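Local coordinates for protein Mono(ADP-ribosyl)transferase SpvB (PDB 2GWM) that probably transfers ADP-ribose from NAD+ to an arginine of host actin, blocking its polymerisation, through this C-terminal catalytic domain of the toxin, at residues K3-Y11 with Y60-L71; S17-G25 with I104-T112. All coordinates share one frame; numbering follows the deposited sequence.

Interaction 1. Residues K3-Y11 with Y60-L71; sequences KQIQALRYY and YINDIAEGLSSL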
loop_
_atom_site.group_PDB
_atom_site.type_symbol
_atom_site.label_atom_id
_atom_site.label_comp_id
_atom_site.label_asym_id
_atom_site.label_seq_id
_atom_site.Cartn_x
_atom_site.Cartn_y
_atom_site.Cartn_z
ATOM N N LYS A 3 -20.369 -7.653 5.357
ATOM C CA LYS A 3 -19.699 -7.022 6.481
ATOM C C LYS A 3 -18.194 -6.906 6.174
ATOM O O LYS A 3 -17.499 -6.070 6.723
ATOM C CB LYS A 3 -19.887 -7.816 7.750
ATOM C CG LYS A 3 -21.382 -7.953 8.141
ATOM C CD LYS A 3 -22.009 -6.623 8.462
ATOM C CE LYS A 3 -23.354 -6.803 9.251
ATOM N NZ LYS A 3 -23.937 -5.493 9.620
ATOM N N GLN A 4 -17.675 -7.765 5.300
ATOM C CA GLN A 4 -16.269 -7.674 4.925
ATOM C C GLN A 4 -15.984 -6.441 4.075
ATOM O O GLN A 4 -14.996 -5.725 4.301
ATOM C CB GLN A 4 -15.869 -8.968 4.239
ATOM C CG GLN A 4 -15.761 -10.183 5.192
ATOM C CD GLN A 4 -17.092 -10.589 5.793
ATOM O OE1 GLN A 4 -18.079 -10.740 5.080
ATOM N NE2 GLN A 4 -17.113 -10.781 7.104
ATOM N N ILE A 5 -16.868 -6.167 3.141
ATOM C CA ILE A 5 -16.772 -4.906 2.376
ATOM C C ILE A 5 -16.897 -3.730 3.290
ATOM O O ILE A 5 -16.188 -2.738 3.147
ATOM C CB ILE A 5 -17.768 -4.886 1.230
ATOM C CG1 ILE A 5 -17.277 -5.834 0.123
ATOM C CG2 ILE A 5 -17.987 -3.467 0.668
ATOM C CD1 ILE A 5 -16.217 -5.341 -0.700
ATOM N N GLN A 6 -17.818 -3.790 4.260
ATOM C CA GLN A 6 -17.940 -2.672 5.170
ATOM C C GLN A 6 -16.659 -2.466 5.990
ATOM O O GLN A 6 -16.278 -1.326 6.275
ATOM C CB GLN A 6 -19.134 -2.892 6.101
ATOM C CG GLN A 6 -20.473 -2.871 5.427
ATOM C CD GLN A 6 -21.598 -3.017 6.438
ATOM O OE1 GLN A 6 -21.769 -2.155 7.305
ATOM N NE2 GLN A 6 -22.362 -4.102 6.346
ATOM N N ALA A 7 -16.009 -3.549 6.371
ATOM C CA ALA A 7 -14.715 -3.427 7.054
ATOM C C ALA A 7 -13.656 -2.790 6.150
ATOM O O ALA A 7 -12.920 -1.966 6.607
ATOM C CB ALA A 7 -14.264 -4.727 7.594
ATOM N N LEU A 8 -13.637 -3.166 4.870
ATOM C CA LEU A 8 -12.741 -2.532 3.905
ATOM C C LEU A 8 -13.020 -1.062 3.738
ATOM O O LEU A 8 -12.086 -0.226 3.630
ATOM C CB LEU A 8 -12.862 -3.255 2.551
ATOM C CG LEU A 8 -12.009 -2.661 1.380
ATOM C CD1 LEU A 8 -10.542 -2.691 1.746
ATOM C CD2 LEU A 8 -12.291 -3.501 0.162
ATOM N N ARG A 9 -14.284 -0.675 3.703
ATOM C CA ARG A 9 -14.627 0.758 3.683
ATOM C C ARG A 9 -14.027 1.478 4.878
ATOM O O ARG A 9 -13.454 2.557 4.743
ATOM C CB ARG A 9 -16.149 0.957 3.662
ATOM C CG ARG A 9 -16.855 0.512 2.375
ATOM C CD ARG A 9 -18.379 0.788 2.435
ATOM N NE ARG A 9 -19.005 0.463 1.170
ATOM C CZ ARG A 9 -18.981 1.233 0.074
ATOM N NH1 ARG A 9 -18.401 2.438 0.062
ATOM N NH2 ARG A 9 -19.564 0.789 -1.043
ATOM N N TYR A 10 -14.129 0.873 6.063
ATOM C CA TYR A 10 -13.572 1.479 7.267
ATOM C C TYR A 10 -12.053 1.574 7.203
ATOM O O TYR A 10 -11.476 2.573 7.586
ATOM C CB TYR A 10 -14.001 0.646 8.484
ATOM C CG TYR A 10 -13.491 1.214 9.761
ATOM C CD1 TYR A 10 -14.203 2.157 10.451
ATOM C CD2 TYR A 10 -12.277 0.791 10.290
ATOM C CE1 TYR A 10 -13.714 2.682 11.615
ATOM C CE2 TYR A 10 -11.762 1.327 11.437
ATOM C CZ TYR A 10 -12.503 2.241 12.135
ATOM O OH TYR A 10 -12.071 2.773 13.343
ATOM N N TYR A 11 -11.392 0.519 6.745
ATOM C CA TYR A 11 -9.963 0.521 6.461
ATOM C C TYR A 11 -9.606 1.757 5.628
ATOM O O TYR A 11 -8.685 2.483 5.955
ATOM C CB TYR A 11 -9.584 -0.757 5.679
ATOM C CG TYR A 11 -8.168 -0.643 5.200
ATOM C CD1 TYR A 11 -7.110 -1.021 5.998
ATOM C CD2 TYR A 11 -7.891 -0.115 3.955
ATOM C CE1 TYR A 11 -5.785 -0.849 5.554
ATOM C CE2 TYR A 11 -6.563 0.071 3.533
ATOM C CZ TYR A 11 -5.535 -0.277 4.328
ATOM O OH TYR A 11 -4.229 -0.067 3.875
ATOM N N TYR A 60 -10.445 -8.857 12.224
ATOM C CA TYR A 60 -10.645 -7.551 11.618
ATOM C C TYR A 60 -9.826 -7.418 10.301
ATOM O O TYR A 60 -10.352 -7.081 9.263
ATOM C CB TYR A 60 -10.201 -6.560 12.669
ATOM C CG TYR A 60 -10.122 -5.100 12.252
ATOM C CD1 TYR A 60 -11.078 -4.500 11.439
ATOM C CD2 TYR A 60 -9.020 -4.361 12.628
ATOM C CE1 TYR A 60 -10.959 -3.164 11.065
ATOM C CE2 TYR A 60 -8.882 -3.026 12.261
ATOM C CZ TYR A 60 -9.860 -2.441 11.482
ATOM O OH TYR A 60 -9.696 -1.130 11.123
ATOM N N ILE A 61 -8.549 -7.743 10.384
ATOM C CA ILE A 61 -7.672 -7.716 9.204
ATOM C C ILE A 61 -8.209 -8.675 8.154
ATOM O O ILE A 61 -8.266 -8.363 6.956
ATOM C CB ILE A 61 -6.230 -8.088 9.610
ATOM C CG1 ILE A 61 -5.717 -6.899 10.417
ATOM C CG2 ILE A 61 -5.365 -8.250 8.400
ATOM C CD1 ILE A 61 -4.552 -7.226 11.207
ATOM N N ASN A 62 -8.580 -9.885 8.569
ATOM C CA ASN A 62 -9.071 -10.851 7.620
ATOM C C ASN A 62 -10.364 -10.383 7.006
ATOM O O ASN A 62 -10.645 -10.733 5.861
ATOM C CB ASN A 62 -9.255 -12.193 8.312
ATOM C CG ASN A 62 -7.931 -12.857 8.687
ATOM O OD1 ASN A 62 -6.917 -12.588 8.029
ATOM N ND2 ASN A 62 -7.939 -13.774 9.638
ATOM N N ASP A 63 -11.209 -9.662 7.764
ATOM C CA ASP A 63 -12.426 -9.162 7.160
ATOM C C ASP A 63 -12.058 -8.181 6.033
ATOM O O ASP A 63 -12.695 -8.181 5.022
ATOM C CB ASP A 63 -13.280 -8.437 8.197
ATOM C CG ASP A 63 -14.264 -9.373 8.911
ATOM O OD1 ASP A 63 -14.571 -10.440 8.399
ATOM O OD2 ASP A 63 -14.746 -8.949 10.003
ATOM N N ILE A 64 -11.169 -7.242 6.327
ATOM C CA ILE A 64 -10.764 -6.265 5.324
ATOM C C ILE A 64 -10.178 -6.966 4.097
ATOM O O ILE A 64 -10.574 -6.621 2.962
ATOM C CB ILE A 64 -9.675 -5.327 5.923
ATOM C CG1 ILE A 64 -10.239 -4.469 7.079
ATOM C CG2 ILE A 64 -9.133 -4.459 4.796
ATOM C CD1 ILE A 64 -9.172 -3.885 7.910
ATOM N N ALA A 65 -9.309 -7.964 4.294
ATOM C CA ALA A 65 -8.678 -8.666 3.188
ATOM C C ALA A 65 -9.717 -9.407 2.365
ATOM O O ALA A 65 -9.629 -9.514 1.138
ATOM C CB ALA A 65 -7.609 -9.554 3.670
ATOM N N GLU A 66 -10.689 -10.054 3.047
ATOM C CA GLU A 66 -11.717 -10.797 2.326
ATOM C C GLU A 66 -12.613 -9.827 1.557
ATOM O O GLU A 66 -12.982 -10.143 0.418
ATOM C CB GLU A 66 -12.528 -11.640 3.287
ATOM C CG GLU A 66 -13.738 -12.284 2.649
ATOM C CD GLU A 66 -13.443 -13.242 1.556
ATOM O OE1 GLU A 66 -12.300 -13.773 1.556
ATOM O OE2 GLU A 66 -14.362 -13.430 0.691
ATOM N N GLY A 67 -12.979 -8.684 2.151
ATOM C CA GLY A 67 -13.726 -7.714 1.401
ATOM C C GLY A 67 -12.974 -7.327 0.129
ATOM O O GLY A 67 -13.520 -7.250 -0.939
ATOM N N LEU A 68 -11.688 -7.085 0.282
ATOM C CA LEU A 68 -10.881 -6.706 -0.858
ATOM C C LEU A 68 -10.886 -7.776 -1.916
ATOM O O LEU A 68 -11.085 -7.497 -3.107
ATOM C CB LEU A 68 -9.468 -6.458 -0.392
ATOM C CG LEU A 68 -8.454 -5.992 -1.431
ATOM C CD1 LEU A 68 -8.800 -4.704 -2.040
ATOM C CD2 LEU A 68 -7.088 -5.900 -0.811
ATOM N N SER A 69 -10.600 -9.014 -1.497
ATOM C CA SER A 69 -10.543 -10.135 -2.423
ATOM C C SER A 69 -11.853 -10.290 -3.220
ATOM O O SER A 69 -11.851 -10.742 -4.368
ATOM C CB SER A 69 -10.154 -11.387 -1.679
ATOM O OG SER A 69 -10.083 -12.547 -2.487
ATOM N N SER A 70 -12.987 -9.906 -2.636
ATOM C CA SER A 70 -14.280 -10.137 -3.255
ATOM C C SER A 70 -14.610 -9.122 -4.322
ATOM O O SER A 70 -15.575 -9.289 -5.069
ATOM C CB SER A 70 -15.361 -10.141 -2.181
ATOM O OG SER A 70 -15.618 -8.826 -1.728
ATOM N N LEU A 71 -13.768 -8.097 -4.449
ATOM C CA LEU A 71 -13.972 -7.103 -5.463
ATOM C C LEU A 71 -13.541 -7.629 -6.822
ATOM O O LEU A 71 -12.748 -8.569 -6.931
ATOM C CB LEU A 71 -13.179 -5.836 -5.127
ATOM C CG LEU A 71 -13.581 -5.067 -3.863
ATOM C CD1 LEU A 71 -12.752 -3.824 -3.624
ATOM C CD2 LEU A 71 -15.026 -4.685 -3.877
#
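Gln4 bonds to Asp63 at one border of a crossing between two helices, and Ile5 and Leu8 fill the other end with hydrocarbon. The polar pair shows how a bent chain aims a flat group: a turn at chi2 (66°) swings the Gln4 amide onto the aspartate, and NE2 donates to Asp63 OD1 at 2.9 Å, nearly straight at 171°. The acceptor lies in the amide plane of Gln4, whereas the N-H comes down from well above the carboxylate plane; the other oxygen, OD2, is engaged by Tyr42. Near the crossing point Gly67 has no side chain to hold the helices apart, and Ile5 CA comes within 4.3 Å of Gly67 CA. The axes approach to 7.0 Å and run steeply across each other, 103° between their directions. Leu8 extends its two methyls to different partners. CD1 meets Ile64 CG2 at 3.8 Å, while CD2 lies over the backbone at Leu68 and touches Leu71 CD1. Ile5 CD1 presses on Leu71 CD2 at 3.5 Å, tighter than ordinary van der Waals contact. The same Ile64 methyl also touches Tyr11, CG2 3.8 Å from Tyr11 CB and oblique to the ring. The side chains of Tyr10 and Tyr60 cross at about a right angle, and the rings do not stack: the Tyr60 hydroxyl meets the Tyr10 ring at its edge, in its plane, OH to CE2 3.2 Å. The Tyr10 hydroxyl itself bonds to Thr36, and that of Tyr11 has Asn20 as its partner. Leu8, Tyr11 and Leu68 also share Leu150 of strand 149-151, so the crossing of helices 3-24 and 50-69 rests against the small sheet, with helix 30-39 packed beside Tyr60.

Interaction 2. Residues S17-G25 with I104-T112; sequences SVINKYLRG and IIDKAFMST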
loop_
_atom_site.group_PDB
_atom_site.type_symbol
_atom_site.label_atom_id
_atom_site.label_comp_id
_atom_site.label_asym_id
_atom_site.label_seq_id
_atom_site.Cartn_x
_atom_site.Cartn_y
_atom_site.Cartn_z
ATOM N N SER A 17 -4.711 3.673 9.168
ATOM C CA SER A 17 -3.826 4.539 9.946
ATOM C C SER A 17 -3.296 3.761 11.165
ATOM O O SER A 17 -2.324 4.176 11.804
ATOM C CB SER A 17 -4.561 5.850 10.320
ATOM O OG SER A 17 -5.631 5.639 11.225
ATOM N N VAL A 18 -3.936 2.641 11.483
ATOM C CA VAL A 18 -3.544 1.802 12.603
ATOM C C VAL A 18 -3.011 0.436 12.132
ATOM O O VAL A 18 -1.986 -0.077 12.621
ATOM C CB VAL A 18 -4.763 1.581 13.513
ATOM C CG1 VAL A 18 -4.541 0.474 14.513
ATOM C CG2 VAL A 18 -5.110 2.893 14.223
ATOM N N ILE A 19 -3.735 -0.187 11.216
ATOM C CA ILE A 19 -3.483 -1.554 10.809
ATOM C C ILE A 19 -2.129 -1.815 10.164
ATOM O O ILE A 19 -1.523 -2.861 10.396
ATOM C CB ILE A 19 -4.537 -1.977 9.750
ATOM C CG1 ILE A 19 -5.805 -2.375 10.460
ATOM C CG2 ILE A 19 -4.023 -3.140 8.895
ATOM C CD1 ILE A 19 -5.775 -3.781 10.977
ATOM N N ASN A 20 -1.683 -0.900 9.317
ATOM C CA ASN A 20 -0.460 -1.162 8.589
ATOM C C ASN A 20 0.758 -1.078 9.471
ATOM O O ASN A 20 1.635 -1.922 9.397
ATOM C CB ASN A 20 -0.387 -0.233 7.369
ATOM C CG ASN A 20 -1.512 -0.520 6.335
ATOM O OD1 ASN A 20 -2.109 0.407 5.709
ATOM N ND2 ASN A 20 -1.784 -1.787 6.137
ATOM N N LYS A 21 0.766 -0.128 10.405
ATOM C CA LYS A 21 1.832 -0.118 11.415
ATOM C C LYS A 21 1.815 -1.391 12.245
ATOM O O LYS A 21 2.842 -1.981 12.543
ATOM C CB LYS A 21 1.727 1.112 12.311
ATOM C CG LYS A 21 2.059 2.392 11.608
ATOM C CD LYS A 21 1.870 3.621 12.518
ATOM C CE LYS A 21 2.472 4.850 11.886
ATOM N NZ LYS A 21 2.509 6.050 12.812
ATOM N N TYR A 22 0.633 -1.823 12.644
ATOM C CA TYR A 22 0.476 -3.081 13.389
ATOM C C TYR A 22 1.084 -4.276 12.636
ATOM O O TYR A 22 1.900 -5.047 13.177
ATOM C CB TYR A 22 -1.014 -3.330 13.653
ATOM C CG TYR A 22 -1.311 -4.626 14.401
ATOM C CD1 TYR A 22 -1.114 -4.730 15.776
ATOM C CD2 TYR A 22 -1.793 -5.722 13.727
ATOM C CE1 TYR A 22 -1.379 -5.869 16.439
ATOM C CE2 TYR A 22 -2.080 -6.923 14.392
ATOM C CZ TYR A 22 -1.856 -6.981 15.765
ATOM O OH TYR A 22 -2.166 -8.099 16.504
ATOM N N LEU A 23 0.706 -4.374 11.364
ATOM C CA LEU A 23 1.143 -5.508 10.531
ATOM C C LEU A 23 2.629 -5.451 10.321
ATOM O O LEU A 23 3.267 -6.486 10.284
ATOM C CB LEU A 23 0.419 -5.516 9.184
ATOM C CG LEU A 23 -1.038 -6.017 9.224
ATOM C CD1 LEU A 23 -1.797 -5.647 7.993
ATOM C CD2 LEU A 23 -1.092 -7.516 9.448
ATOM N N ARG A 24 3.191 -4.259 10.217
ATOM C CA ARG A 24 4.663 -4.182 10.000
ATOM C C ARG A 24 5.484 -4.517 11.212
ATOM O O ARG A 24 6.708 -4.655 11.098
ATOM C CB ARG A 24 5.030 -2.789 9.558
ATOM C CG ARG A 24 4.593 -2.482 8.181
ATOM C CD ARG A 24 4.895 -1.042 7.876
ATOM N NE ARG A 24 4.209 -0.657 6.650
ATOM C CZ ARG A 24 3.366 0.350 6.517
ATOM N NH1 ARG A 24 3.091 1.166 7.525
ATOM N NH2 ARG A 24 2.807 0.557 5.327
ATOM N N GLY A 25 4.827 -4.670 12.368
ATOM C CA GLY A 25 5.515 -4.878 13.629
ATOM C C GLY A 25 6.105 -3.591 14.156
ATOM O O GLY A 25 6.981 -3.620 15.017
ATOM N N ILE A 104 11.337 -8.534 -1.947
ATOM C CA ILE A 104 10.837 -7.861 -0.731
ATOM C C ILE A 104 9.400 -8.298 -0.460
ATOM O O ILE A 104 8.685 -8.638 -1.385
ATOM C CB ILE A 104 10.908 -6.358 -0.861
ATOM C CG1 ILE A 104 12.373 -5.988 -1.134
ATOM C CG2 ILE A 104 10.390 -5.634 0.421
ATOM C CD1 ILE A 104 12.561 -4.588 -1.432
ATOM N N ILE A 105 9.066 -8.418 0.819
ATOM C CA ILE A 105 7.699 -8.730 1.234
ATOM C C ILE A 105 7.184 -7.483 1.934
ATOM O O ILE A 105 7.798 -7.006 2.888
ATOM C CB ILE A 105 7.644 -9.894 2.211
ATOM C CG1 ILE A 105 8.222 -11.137 1.550
ATOM C CG2 ILE A 105 6.209 -10.141 2.631
ATOM C CD1 ILE A 105 8.265 -12.313 2.345
ATOM N N ASP A 106 6.094 -6.960 1.423
ATOM C CA ASP A 106 5.365 -5.878 2.081
ATOM C C ASP A 106 4.372 -6.477 3.069
ATOM O O ASP A 106 3.403 -7.100 2.662
ATOM C CB ASP A 106 4.631 -4.986 1.078
ATOM C CG ASP A 106 4.097 -3.687 1.718
ATOM O OD1 ASP A 106 3.802 -3.710 2.925
ATOM O OD2 ASP A 106 3.986 -2.644 1.036
ATOM N N LYS A 107 4.623 -6.262 4.350
ATOM C CA LYS A 107 3.771 -6.858 5.384
ATOM C C LYS A 107 2.400 -6.232 5.578
ATOM O O LYS A 107 1.538 -6.830 6.189
ATOM C CB LYS A 107 4.505 -6.850 6.706
ATOM C CG LYS A 107 5.722 -7.806 6.663
ATOM C CD LYS A 107 6.335 -7.919 8.029
ATOM C CE LYS A 107 7.664 -8.657 7.968
ATOM N NZ LYS A 107 7.553 -10.169 7.755
ATOM N N ALA A 108 2.242 -5.035 5.105
ATOM C CA ALA A 108 1.051 -4.247 5.261
ATOM C C ALA A 108 0.156 -4.405 4.017
ATOM O O ALA A 108 0.581 -4.908 2.967
ATOM C CB ALA A 108 1.450 -2.777 5.435
ATOM N N PHE A 109 -1.051 -3.842 4.083
ATOM C CA PHE A 109 -1.816 -3.616 2.866
ATOM C C PHE A 109 -0.981 -2.646 2.014
ATOM O O PHE A 109 -0.349 -1.746 2.558
ATOM C CB PHE A 109 -3.167 -3.049 3.185
ATOM C CG PHE A 109 -4.145 -4.038 3.776
ATOM C CD1 PHE A 109 -5.018 -4.706 2.967
ATOM C CD2 PHE A 109 -4.162 -4.310 5.113
ATOM C CE1 PHE A 109 -5.937 -5.585 3.497
ATOM C CE2 PHE A 109 -5.060 -5.214 5.652
ATOM C CZ PHE A 109 -5.884 -5.876 4.839
ATOM N N MET A 110 -0.977 -2.857 0.729
ATOM C CA MET A 110 -0.140 -2.045 -0.198
ATOM C C MET A 110 -1.047 -1.251 -1.133
ATOM O O MET A 110 -1.793 -1.818 -1.898
ATOM C CB MET A 110 0.836 -2.908 -0.982
ATOM C CG MET A 110 1.809 -2.046 -1.835
ATOM S SD MET A 110 2.892 -3.125 -2.803
ATOM C CE MET A 110 1.896 -3.660 -4.126
ATOM N N SER A 111 -1.018 0.079 -1.012
ATOM C CA SER A 111 -1.831 0.943 -1.833
ATOM C C SER A 111 -1.046 1.451 -3.050
ATOM O O SER A 111 0.100 1.866 -2.910
ATOM C CB SER A 111 -2.266 2.144 -1.012
ATOM O OG SER A 111 -3.022 3.028 -1.778
ATOM N N THR A 112 -1.694 1.415 -4.192
ATOM C CA THR A 112 -1.087 1.811 -5.476
ATOM C C THR A 112 -2.170 2.497 -6.322
ATOM O O THR A 112 -3.334 2.457 -5.977
ATOM C CB THR A 112 -0.566 0.595 -6.272
ATOM O OG1 THR A 112 -1.652 -0.187 -6.790
ATOM C CG2 THR A 112 0.367 -0.247 -5.465
HETATM O O HOH W 1 2.349 -1.059 2.275
HETATM O O HOH W 2 5.146 -1.766 4.245
#
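Ala108 and Phe109, on the loop leading into the strand that carries the predicted active-site residue Ser111, pack against Asn20, Leu23 and Arg24 in the last turns of helix 3-24. Leu23 faces the loop squarely: its CB sits 3.5 Å from Lys107 O, and its CD1 approaches Phe109 CD2 at 4.0 Å, obliquely to the ring. Ile19 CG2 adds a contact near the plane of that ring, at its edge. The Ala108 methyl lies between Asn20 and Arg24, touching Arg24 NH2 at 3.6 Å. The loop is shaped by an Asx turn, in which Asp106 OD1 accepts from Ala108 N at 3.0 Å. In this ADP-ribosyltransferase fold the turn carries the chain from edge strand 103-106 of the five-stranded sheet to edge strand 110-112 of the three-stranded one. Ser111 opens the Ser-Thr-Ser motif of the Arg-Ser-Glu class of ADP-ribosyltransferases; its hydroxyl bonds to Glu148 and its carbonyl to Arg81, the other two predicted active-site residues. Arg24 and Asp106 have opposite charges but do not touch; water joins them instead. Extended from CG to NE, the arginine carries its guanidinium out to two waters, which lie at its edge and in its plane. One water accepts from Arg24 NE at 2.8 Å and donates to Asp106 OD1 at 2.7 Å. A second donates to Asp106 OD2 at 2.6 Å and to Phe109 O at 2.8 Å, and its link to Arg24 NH2 is only weak. Both carboxylate oxygens are thus engaged, OD1 by the backbone and a water, an arrangement that would tend to hold the carboxylate in one rotation. Just beyond Arg24, Gly25 takes a positive phi of 77° and ends the helix in a Schellman motif.

Interactions 1 and 2 draw on the two ends of one helix, 3-24, and their centres lie 15 Å apart. Tyr11 spans the gap: its OH is 3.2 Å from Phe109 CB, the two rings meet with planes at about 45°, and the hydroxyl probably bonds to the side chain of Asn20. Helix 50-69 continues the seam, since Tyr60 CE2 lies 3.4 Å from Ile19 CD1 and Ile64 touches Phe109. Interaction 2 holds Ser111 of the predicted active site, and interaction 1 lies close to it. The Tyr11 side chain is about 6 Å from those of Ser111 and Glu148, and the Arg24 side chain about 7 Å from that of Arg81.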